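Local structure of UL37 (Suid herpesvirus 1, 4K70) at residues R48-A53 against T104-E109; A65-E70 against R449-A454; A76-R81 against L171-F176. The protein is an inner tegument protein of the herpesvirus particle, seen here as its N-terminal half, and probably takes part in the control of viral trafficking inside cells. One frame throughout, in Å; residues are numbered along the deposited sequence.

Contact 1: R48-A53 against T104-E109; sequences RALRLA and TAALTE. With NA (sodium ion), chain L.
Arg51, Leu50 and Ala106 supply most of the surface by which helix 39-60 and helix 101-109 pack side by side in the all-helical region, their local axes almost parallel, 5° apart and 9.6 Å from each other. Arg51 starts out pointing away from its partner helix, but CG lies anti to the carbonyl carbon and the chain bends at chi2 (-79°), which carries the guanidinium back across the gap. There it lies flat over Ala106, whose CB sits beneath the centre of one face, 3.6 Å from Arg51 CZ. Alanine suits this place, its methyl small enough for the flat group to come down on. At the edge of the guanidinium, Arg51 NH1 donates to Glu109 OE1 at 3.1 Å in a salt bridge, meeting the oxygen nearly along its C-O axis. Arg51 NH2 has a second acid, Asp102. Beside the salt bridge, Leu50 points toward the other helix: its CD2 packs on Ala106 CB at 4.2 Å while CD1 meets CD2 of Leu107, which also rests on Ala69 of helix 63-78. Glu109 OE2 binds a sodium ion at 2.4 Å. Each oxygen of Glu109 thus has a cationic partner, which would be expected to stabilise its ionised form.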
loop_
_atom_site.group_PDB
_atom_site.type_symbol
_atom_site.label_atom_id
_atom_site.label_comp_id
_atom_site.label_asym_id
_atom_site.label_seq_id
_atom_site.Cartn_x
_atom_site.Cartn_y
_atom_site.Cartn_z
ATOM N N ARG A 48 -18.230 -30.762 -9.317
ATOM C CA ARG A 48 -19.434 -31.180 -8.603
ATOM C C ARG A 48 -20.384 -30.007 -8.402
ATOM O O ARG A 48 -21.590 -30.138 -8.595
ATOM C CB ARG A 48 -19.078 -31.764 -7.225
ATOM C CG ARG A 48 -18.207 -33.018 -7.246
ATOM C CD ARG A 48 -17.516 -33.235 -5.879
ATOM N NE ARG A 48 -18.484 -33.435 -4.798
ATOM C CZ ARG A 48 -18.188 -33.412 -3.498
ATOM N NH1 ARG A 48 -16.942 -33.188 -3.092
ATOM N NH2 ARG A 48 -19.145 -33.609 -2.598
ATOM N N ALA A 49 -19.853 -28.863 -7.979
ATOM C CA ALA A 49 -20.701 -27.695 -7.783
ATOM C C ALA A 49 -21.365 -27.286 -9.101
ATOM O O ALA A 49 -22.567 -27.055 -9.149
ATOM C CB ALA A 49 -19.915 -26.530 -7.184
ATOM N N LEU A 50 -20.586 -27.215 -10.172
ATOM C CA LEU A 50 -21.138 -26.810 -11.457
ATOM C C LEU A 50 -22.188 -27.812 -11.944
ATOM O O LEU A 50 -23.250 -27.427 -12.431
ATOM C CB LEU A 50 -20.033 -26.673 -12.505
ATOM C CG LEU A 50 -20.614 -26.260 -13.852
ATOM C CD1 LEU A 50 -21.050 -24.783 -13.803
ATOM C CD2 LEU A 50 -19.628 -26.533 -14.976
ATOM N N ARG A 51 -21.873 -29.097 -11.814
ATOM C CA ARG A 51 -22.782 -30.165 -12.220
ATOM C C ARG A 51 -24.093 -30.118 -11.448
ATOM O O ARG A 51 -25.159 -30.296 -12.022
ATOM C CB ARG A 51 -22.111 -31.528 -12.040
ATOM C CG ARG A 51 -21.246 -31.923 -13.201
ATOM C CD ARG A 51 -22.103 -32.446 -14.332
ATOM N NE ARG A 51 -21.355 -32.586 -15.576
ATOM C CZ ARG A 51 -21.920 -32.905 -16.734
ATOM N NH1 ARG A 51 -23.229 -33.115 -16.782
ATOM N NH2 ARG A 51 -21.185 -33.014 -17.837
ATOM N N LEU A 52 -24.010 -29.867 -10.149
ATOM C CA LEU A 52 -25.193 -29.773 -9.301
ATOM C C LEU A 52 -26.048 -28.544 -9.613
ATOM O O LEU A 52 -27.282 -28.572 -9.505
ATOM C CB LEU A 52 -24.775 -29.750 -7.826
ATOM C CG LEU A 52 -24.285 -31.076 -7.249
ATOM C CD1 LEU A 52 -23.566 -30.825 -5.942
ATOM C CD2 LEU A 52 -25.461 -32.005 -7.037
ATOM N N ALA A 53 -25.397 -27.449 -9.984
ATOM C CA ALA A 53 -26.142 -26.259 -10.357
ATOM C C ALA A 53 -26.817 -26.484 -11.708
ATOM O O ALA A 53 -27.993 -26.171 -11.882
ATOM C CB ALA A 53 -25.235 -25.042 -10.389
ATOM N N THR A 104 -18.109 -26.484 -19.989
ATOM C CA THR A 104 -18.845 -26.192 -21.213
ATOM C C THR A 104 -19.869 -27.292 -21.505
ATOM O O THR A 104 -21.029 -27.002 -21.806
ATOM C CB THR A 104 -17.886 -26.080 -22.411
ATOM O OG1 THR A 104 -16.964 -25.007 -22.179
ATOM C CG2 THR A 104 -18.667 -25.829 -23.723
ATOM N N ALA A 105 -19.438 -28.547 -21.396
ATOM C CA ALA A 105 -20.306 -29.684 -21.693
ATOM C C ALA A 105 -21.533 -29.681 -20.783
ATOM O O ALA A 105 -22.654 -29.916 -21.238
ATOM C CB ALA A 105 -19.532 -31.003 -21.576
ATOM N N ALA A 106 -21.333 -29.365 -19.508
ATOM C CA ALA A 106 -22.444 -29.368 -18.559
ATOM C C ALA A 106 -23.413 -28.217 -18.791
ATOM O O ALA A 106 -24.634 -28.398 -18.755
ATOM C CB ALA A 106 -21.934 -29.354 -17.125
ATOM N N LEU A 107 -22.870 -27.024 -19.010
ATOM C CA LEU A 107 -23.701 -25.861 -19.275
ATOM C C LEU A 107 -24.460 -26.012 -20.597
ATOM O O LEU A 107 -25.637 -25.674 -20.683
ATOM C CB LEU A 107 -22.854 -24.579 -19.276
ATOM C CG LEU A 107 -22.362 -24.118 -17.897
ATOM C CD1 LEU A 107 -21.250 -23.072 -18.025
ATOM C CD2 LEU A 107 -23.512 -23.583 -17.052
ATOM N N THR A 108 -23.783 -26.531 -21.616
ATOM C CA THR A 108 -24.383 -26.698 -22.941
ATOM C C THR A 108 -25.540 -27.694 -22.898
ATOM O O THR A 108 -26.645 -27.410 -23.370
ATOM C CB THR A 108 -23.345 -27.171 -23.979
ATOM O OG1 THR A 108 -22.308 -26.192 -24.099
ATOM C CG2 THR A 108 -24.001 -27.358 -25.355
ATOM N N GLU A 109 -25.268 -28.853 -22.314
ATOM C CA GLU A 109 -26.245 -29.920 -22.151
ATOM C C GLU A 109 -27.454 -29.456 -21.339
ATOM O O GLU A 109 -28.584 -29.861 -21.606
ATOM C CB GLU A 109 -25.570 -31.130 -21.496
ATOM C CG GLU A 109 -26.517 -32.163 -20.937
ATOM C CD GLU A 109 -25.793 -33.273 -20.199
ATOM O OE1 GLU A 109 -25.189 -32.994 -19.137
ATOM O OE2 GLU A 109 -25.834 -34.424 -20.681
HETATM NA NA NA L . -26.203 -35.323 -22.830
#

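Contact 2: A65-E70 against R449-A454; sequences AAVLAE and REVAAA
Helix 63-78 crosses helix 438-458 in an all-helical part of the fold, the local axes coming within 9.3 Å at a crossing angle of 134°. The first residue of 65-70 to touch the other helix is Ala66, whose CB points at Ala454 and stops 4.1 Å from its CB. Alanine on both helices keeps the bulk low where the backbones draw near: the CA atoms of Ala66 and Ala454 are 6.3 Å apart. Val67 follows and carries the main apolar contact. Its CG1 is anti to the backbone N (chi1 168°), which sets CG2 anti to the carbonyl carbon and aims that branch at the other helix. Val67 CG2 presses on Ala454 CB at 3.5 Å, and the same methyl reaches the backbone of Val451, 4.1 Å from its CA. Phe31 of helix 20-32 and Leu469 of helix 464-481 also pack on Val67. One turn further on, Glu70 points toward 449-454 without touching it, and a water spans the gap, donating to Glu70 OE1 at 3.1 Å and to the backbone oxygen Glu450 O at 3.0 Å. Glu70 and Glu450 are both buried acids, their OE1 atoms 5.3 Å apart, and Arg113 forms a salt bridge with each; Arg457 adds another to Glu70. Two like charges so close would be costly in a buried setting, so the arginines probably offset their repulsion and favour the ionised forms, while the water gives Glu450 O, already bonded to Ala454 N within the helix, a second donor.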
loop_
_atom_site.group_PDB
_atom_site.type_symbol
_atom_site.label_atom_id
_atom_site.label_comp_id
_atom_site.label_asym_id
_atom_site.label_seq_id
_atom_site.Cartn_x
_atom_site.Cartn_y
_atom_site.Cartn_z
ATOM N N ALA A 65 -31.492 -21.094 -10.327
ATOM C CA ALA A 65 -30.608 -22.144 -10.826
ATOM C C ALA A 65 -29.852 -21.715 -12.077
ATOM O O ALA A 65 -28.686 -22.069 -12.259
ATOM C CB ALA A 65 -31.395 -23.425 -11.109
ATOM N N ALA A 66 -30.528 -20.965 -12.942
ATOM C CA ALA A 66 -29.922 -20.507 -14.183
ATOM C C ALA A 66 -28.773 -19.562 -13.856
ATOM O O ALA A 66 -27.657 -19.718 -14.363
ATOM C CB ALA A 66 -30.957 -19.802 -15.040
ATOM N N VAL A 67 -29.070 -18.586 -13.005
ATOM C CA VAL A 67 -28.098 -17.587 -12.559
ATOM C C VAL A 67 -26.904 -18.226 -11.858
ATOM O O VAL A 67 -25.742 -17.913 -12.163
ATOM C CB VAL A 67 -28.756 -16.564 -11.610
ATOM C CG1 VAL A 67 -27.701 -15.695 -10.919
ATOM C CG2 VAL A 67 -29.752 -15.702 -12.374
ATOM N N LEU A 68 -27.194 -19.126 -10.926
ATOM C CA LEU A 68 -26.141 -19.840 -10.218
ATOM C C LEU A 68 -25.199 -20.521 -11.208
ATOM O O LEU A 68 -23.999 -20.248 -11.217
ATOM C CB LEU A 68 -26.734 -20.867 -9.251
ATOM C CG LEU A 68 -25.755 -21.789 -8.513
ATOM C CD1 LEU A 68 -24.889 -20.996 -7.530
ATOM C CD2 LEU A 68 -26.507 -22.895 -7.794
ATOM N N ALA A 69 -25.744 -21.399 -12.048
ATOM C CA ALA A 69 -24.924 -22.189 -12.961
ATOM C C ALA A 69 -24.110 -21.324 -13.907
ATOM O O ALA A 69 -22.914 -21.560 -14.107
ATOM C CB ALA A 69 -25.791 -23.143 -13.752
ATOM N N GLU A 70 -24.768 -20.335 -14.507
ATOM C CA GLU A 70 -24.113 -19.460 -15.472
ATOM C C GLU A 70 -23.063 -18.512 -14.854
ATOM O O GLU A 70 -22.080 -18.150 -15.520
ATOM C CB GLU A 70 -25.159 -18.667 -16.266
ATOM C CG GLU A 70 -25.847 -19.495 -17.359
ATOM C CD GLU A 70 -26.772 -18.667 -18.260
ATOM O OE1 GLU A 70 -27.400 -17.707 -17.769
ATOM O OE2 GLU A 70 -26.867 -18.993 -19.465
ATOM N N ARG A 449 -27.420 -7.598 -14.972
ATOM C CA ARG A 449 -27.695 -7.853 -16.383
ATOM C C ARG A 449 -27.863 -9.353 -16.620
ATOM O O ARG A 449 -28.698 -9.782 -17.416
ATOM C CB ARG A 449 -26.581 -7.303 -17.280
ATOM C CG ARG A 449 -26.527 -5.761 -17.376
ATOM C CD ARG A 449 -25.656 -5.322 -18.548
ATOM N NE ARG A 449 -24.238 -5.638 -18.353
ATOM C CZ ARG A 449 -23.371 -4.826 -17.756
ATOM N NH1 ARG A 449 -23.775 -3.653 -17.287
ATOM N NH2 ARG A 449 -22.102 -5.180 -17.624
ATOM N N GLU A 450 -27.067 -10.157 -15.924
ATOM C CA GLU A 450 -27.185 -11.604 -16.062
ATOM C C GLU A 450 -28.448 -12.100 -15.369
ATOM O O GLU A 450 -29.110 -13.024 -15.854
ATOM C CB GLU A 450 -25.941 -12.317 -15.524
ATOM C CG GLU A 450 -24.670 -11.941 -16.258
ATOM C CD GLU A 450 -24.775 -12.147 -17.762
ATOM O OE1 GLU A 450 -25.819 -12.656 -18.243
ATOM O OE2 GLU A 450 -23.801 -11.806 -18.471
ATOM N N VAL A 451 -28.781 -11.479 -14.241
ATOM C CA VAL A 451 -30.020 -11.799 -13.549
ATOM C C VAL A 451 -31.218 -11.449 -14.434
ATOM O O VAL A 451 -32.150 -12.241 -14.572
ATOM C CB VAL A 451 -30.127 -11.069 -12.212
ATOM C CG1 VAL A 451 -31.497 -11.292 -11.598
ATOM C CG2 VAL A 451 -29.037 -11.551 -11.260
ATOM N N ALA A 452 -31.177 -10.272 -15.051
ATOM C CA ALA A 452 -32.253 -9.842 -15.940
ATOM C C ALA A 452 -32.371 -10.737 -17.173
ATOM O O ALA A 452 -33.468 -10.932 -17.693
ATOM C CB ALA A 452 -32.069 -8.393 -16.345
ATOM N N ALA A 453 -31.253 -11.290 -17.637
ATOM C CA ALA A 453 -31.280 -12.229 -18.759
ATOM C C ALA A 453 -31.961 -13.538 -18.370
ATOM O O ALA A 453 -32.741 -14.100 -19.139
ATOM C CB ALA A 453 -29.876 -12.501 -19.271
ATOM N N ALA A 454 -31.656 -14.026 -17.176
ATOM C CA ALA A 454 -32.263 -15.258 -16.681
ATOM C C ALA A 454 -33.743 -15.038 -16.383
ATOM O O ALA A 454 -34.561 -15.946 -16.541
ATOM C CB ALA A 454 -31.536 -15.742 -15.437
HETATM O O HOH W 1 -27.510 -15.548 -15.548
#

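Contact 3: A76-R81 against L171-F176; sequences ALWRLR and LYDMDF
Two nearly straight hydrogen bonds tie the end of helix 63-78 to the start of helix 175-188, where a type I beta turn from Leu171 to Met174 leads into the helix with Met174 as N-cap residue. Asp175 N, in the first turn of that helix, donates to Trp78 O at 2.9 Å and 174°, so a carbonyl near the end of helix 63-78 takes up an N-H at the beginning of helix 175-188. The second bond runs from Trp78 NE1 to Asp173 OD2, 3.1 Å long. The acceptor lies in the plane of the indole, at its edge, but the N-H comes to the carboxylate from above its plane, the two planes being 71° apart. Asp173 is itself held by salt bridges to Arg476 and Arg480, and Arg476 also pairs with Asp175; these arginines of helix 464-481 probably keep the buried acids charged. Tryptophan fits this position because it joins one N-H to a broad apolar face. Over that face, toward its rim, lies Met174 CG, a CH-pi contact 4.2 Å from the centroid of the five-membered ring. The extended methionine chain then carries CE to Trp78 CE3, while SD meets Leu77 CB. Phe176 completes the packing from the crowded chi1 position (72°), its ring reaching Leu77 and Leu80 and lying near His82, a calcium ligand seen in the protein though no ion is bound there in this chain. Leu77 O faces the edge of that ring in its plane, 3.4 Å from Phe176 CD1.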
loop_
_atom_site.group_PDB
_atom_site.type_symbol
_atom_site.label_atom_id
_atom_site.label_comp_id
_atom_site.label_asym_id
_atom_site.label_seq_id
_atom_site.Cartn_x
_atom_site.Cartn_y
_atom_site.Cartn_z
ATOM N N ALA A 76 -17.923 -17.945 -7.169
ATOM C CA ALA A 76 -16.939 -18.764 -6.455
ATOM C C ALA A 76 -15.646 -17.993 -6.209
ATOM O O ALA A 76 -15.008 -18.138 -5.172
ATOM C CB ALA A 76 -16.648 -20.046 -7.239
ATOM N N LEU A 77 -15.260 -17.170 -7.172
ATOM C CA LEU A 77 -14.030 -16.397 -7.059
ATOM C C LEU A 77 -14.181 -15.217 -6.106
ATOM O O LEU A 77 -13.191 -14.728 -5.557
ATOM C CB LEU A 77 -13.599 -15.891 -8.437
ATOM C CG LEU A 77 -12.588 -16.662 -9.283
ATOM C CD1 LEU A 77 -12.446 -18.103 -8.835
ATOM C CD2 LEU A 77 -12.979 -16.586 -10.756
ATOM N N TRP A 78 -15.417 -14.773 -5.900
ATOM C CA TRP A 78 -15.678 -13.513 -5.195
ATOM C C TRP A 78 -15.181 -13.513 -3.752
ATOM O O TRP A 78 -14.674 -12.503 -3.249
ATOM C CB TRP A 78 -17.176 -13.222 -5.184
ATOM C CG TRP A 78 -17.540 -11.758 -5.176
ATOM C CD1 TRP A 78 -17.230 -10.829 -4.222
ATOM C CD2 TRP A 78 -18.321 -11.066 -6.167
ATOM N NE1 TRP A 78 -17.762 -9.597 -4.565
ATOM C CE2 TRP A 78 -18.440 -9.723 -5.751
ATOM C CE3 TRP A 78 -18.938 -11.460 -7.363
ATOM C CZ2 TRP A 78 -19.140 -8.766 -6.494
ATOM C CZ3 TRP A 78 -19.638 -10.506 -8.100
ATOM C CH2 TRP A 78 -19.735 -9.179 -7.659
ATOM N N ARG A 79 -15.363 -14.634 -3.066
ATOM C CA ARG A 79 -14.971 -14.708 -1.661
ATOM C C ARG A 79 -13.706 -15.533 -1.497
ATOM O O ARG A 79 -13.516 -16.196 -0.486
ATOM C CB ARG A 79 -16.110 -15.267 -0.806
ATOM C CG ARG A 79 -17.285 -14.309 -0.616
ATOM C CD ARG A 79 -18.580 -15.053 -0.268
ATOM N NE ARG A 79 -19.087 -15.827 -1.401
ATOM C CZ ARG A 79 -20.304 -15.697 -1.927
ATOM N NH1 ARG A 79 -21.169 -14.827 -1.417
ATOM N NH2 ARG A 79 -20.663 -16.444 -2.969
ATOM N N LEU A 80 -12.827 -15.463 -2.487
ATOM C CA LEU A 80 -11.632 -16.297 -2.512
ATOM C C LEU A 80 -10.525 -15.791 -1.570
ATOM O O LEU A 80 -10.193 -14.608 -1.560
ATOM C CB LEU A 80 -11.117 -16.394 -3.950
ATOM C CG LEU A 80 -10.115 -17.492 -4.276
ATOM C CD1 LEU A 80 -10.769 -18.846 -4.072
ATOM C CD2 LEU A 80 -9.611 -17.331 -5.701
ATOM N N ARG A 81 -9.964 -16.690 -0.769
ATOM C CA ARG A 81 -8.795 -16.363 0.043
ATOM C C ARG A 81 -7.555 -17.040 -0.536
ATOM O O ARG A 81 -7.375 -18.254 -0.402
ATOM C CB ARG A 81 -8.983 -16.776 1.506
ATOM C CG ARG A 81 -7.859 -16.244 2.410
ATOM C CD ARG A 81 -7.663 -17.048 3.678
ATOM N NE ARG A 81 -8.724 -16.830 4.652
ATOM C CZ ARG A 81 -8.832 -15.745 5.414
ATOM N NH1 ARG A 81 -7.957 -14.744 5.302
ATOM N NH2 ARG A 81 -9.836 -15.653 6.276
ATOM N N LEU A 171 -14.015 -7.539 -11.300
ATOM C CA LEU A 171 -13.174 -8.272 -10.338
ATOM C C LEU A 171 -12.795 -7.492 -9.093
ATOM O O LEU A 171 -12.255 -8.070 -8.146
ATOM C CB LEU A 171 -11.860 -8.728 -10.977
ATOM C CG LEU A 171 -11.924 -9.448 -12.307
ATOM C CD1 LEU A 171 -10.502 -9.759 -12.755
ATOM C CD2 LEU A 171 -12.782 -10.706 -12.196
ATOM N N TYR A 172 -13.059 -6.191 -9.098
ATOM C CA TYR A 172 -12.521 -5.278 -8.090
ATOM C C TYR A 172 -12.897 -5.604 -6.642
ATOM O O TYR A 172 -12.038 -5.630 -5.767
ATOM C CB TYR A 172 -12.924 -3.836 -8.418
ATOM C CG TYR A 172 -12.377 -2.821 -7.454
ATOM C CD1 TYR A 172 -11.049 -2.438 -7.509
ATOM C CD2 TYR A 172 -13.187 -2.251 -6.487
ATOM C CE1 TYR A 172 -10.534 -1.507 -6.622
ATOM C CE2 TYR A 172 -12.685 -1.330 -5.585
ATOM C CZ TYR A 172 -11.355 -0.957 -5.666
ATOM O OH TYR A 172 -10.843 -0.026 -4.791
ATOM N N ASP A 173 -14.177 -5.839 -6.381
ATOM C CA ASP A 173 -14.611 -6.138 -5.028
ATOM C C ASP A 173 -14.274 -7.584 -4.607
ATOM O O ASP A 173 -14.581 -7.979 -3.495
ATOM C CB ASP A 173 -16.116 -5.907 -4.889
ATOM C CG ASP A 173 -16.602 -6.008 -3.442
ATOM O OD1 ASP A 173 -16.075 -5.274 -2.584
ATOM O OD2 ASP A 173 -17.510 -6.827 -3.163
ATOM N N MET A 174 -13.673 -8.382 -5.484
ATOM C CA MET A 174 -13.410 -9.782 -5.116
ATOM C C MET A 174 -12.242 -9.846 -4.135
ATOM O O MET A 174 -11.263 -9.115 -4.277
ATOM C CB MET A 174 -13.138 -10.655 -6.336
ATOM C CG MET A 174 -14.283 -10.651 -7.370
ATOM S SD MET A 174 -14.045 -11.945 -8.574
ATOM C CE MET A 174 -15.605 -11.852 -9.478
ATOM N N ASP A 175 -12.342 -10.724 -3.143
ATOM C CA ASP A 175 -11.346 -10.765 -2.069
ATOM C C ASP A 175 -9.915 -10.961 -2.561
ATOM O O ASP A 175 -8.995 -10.293 -2.084
ATOM C CB ASP A 175 -11.709 -11.817 -1.015
ATOM C CG ASP A 175 -12.989 -11.474 -0.267
ATOM O OD1 ASP A 175 -13.392 -10.295 -0.286
ATOM O OD2 ASP A 175 -13.598 -12.380 0.338
ATOM N N PHE A 176 -9.707 -11.878 -3.500
ATOM C CA PHE A 176 -8.342 -12.111 -3.973
ATOM C C PHE A 176 -7.713 -10.866 -4.624
ATOM O O PHE A 176 -6.496 -10.667 -4.567
ATOM C CB PHE A 176 -8.253 -13.344 -4.886
ATOM C CG PHE A 176 -8.858 -13.146 -6.244
ATOM C CD1 PHE A 176 -10.206 -13.399 -6.466
ATOM C CD2 PHE A 176 -8.072 -12.741 -7.309
ATOM C CE1 PHE A 176 -10.763 -13.231 -7.723
ATOM C CE2 PHE A 176 -8.626 -12.563 -8.575
ATOM C CZ PHE A 176 -9.975 -12.811 -8.780
#

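Helix 63-78 runs through the whole arrangement: contact 2 uses its first half, contact 3 its C-terminal end, and contact 1 touches it where Ala53 CB lies 3.6 Å from Leu68 CD2. Contacts 1 and 2 have centres about 14 Å apart; contact 3, touching neither, has its centre about 21 Å from that of contact 1 and about 19 Å from that of contact 2. Along the chain, contact 3 is nested within the loop closed by contact 2, whereas the segments of contact 1 alternate with those of each of the others. Residues 449-454 are thereby packed against helix 63-78, near the start of the chain, in this elongated, largely helical half of UL37.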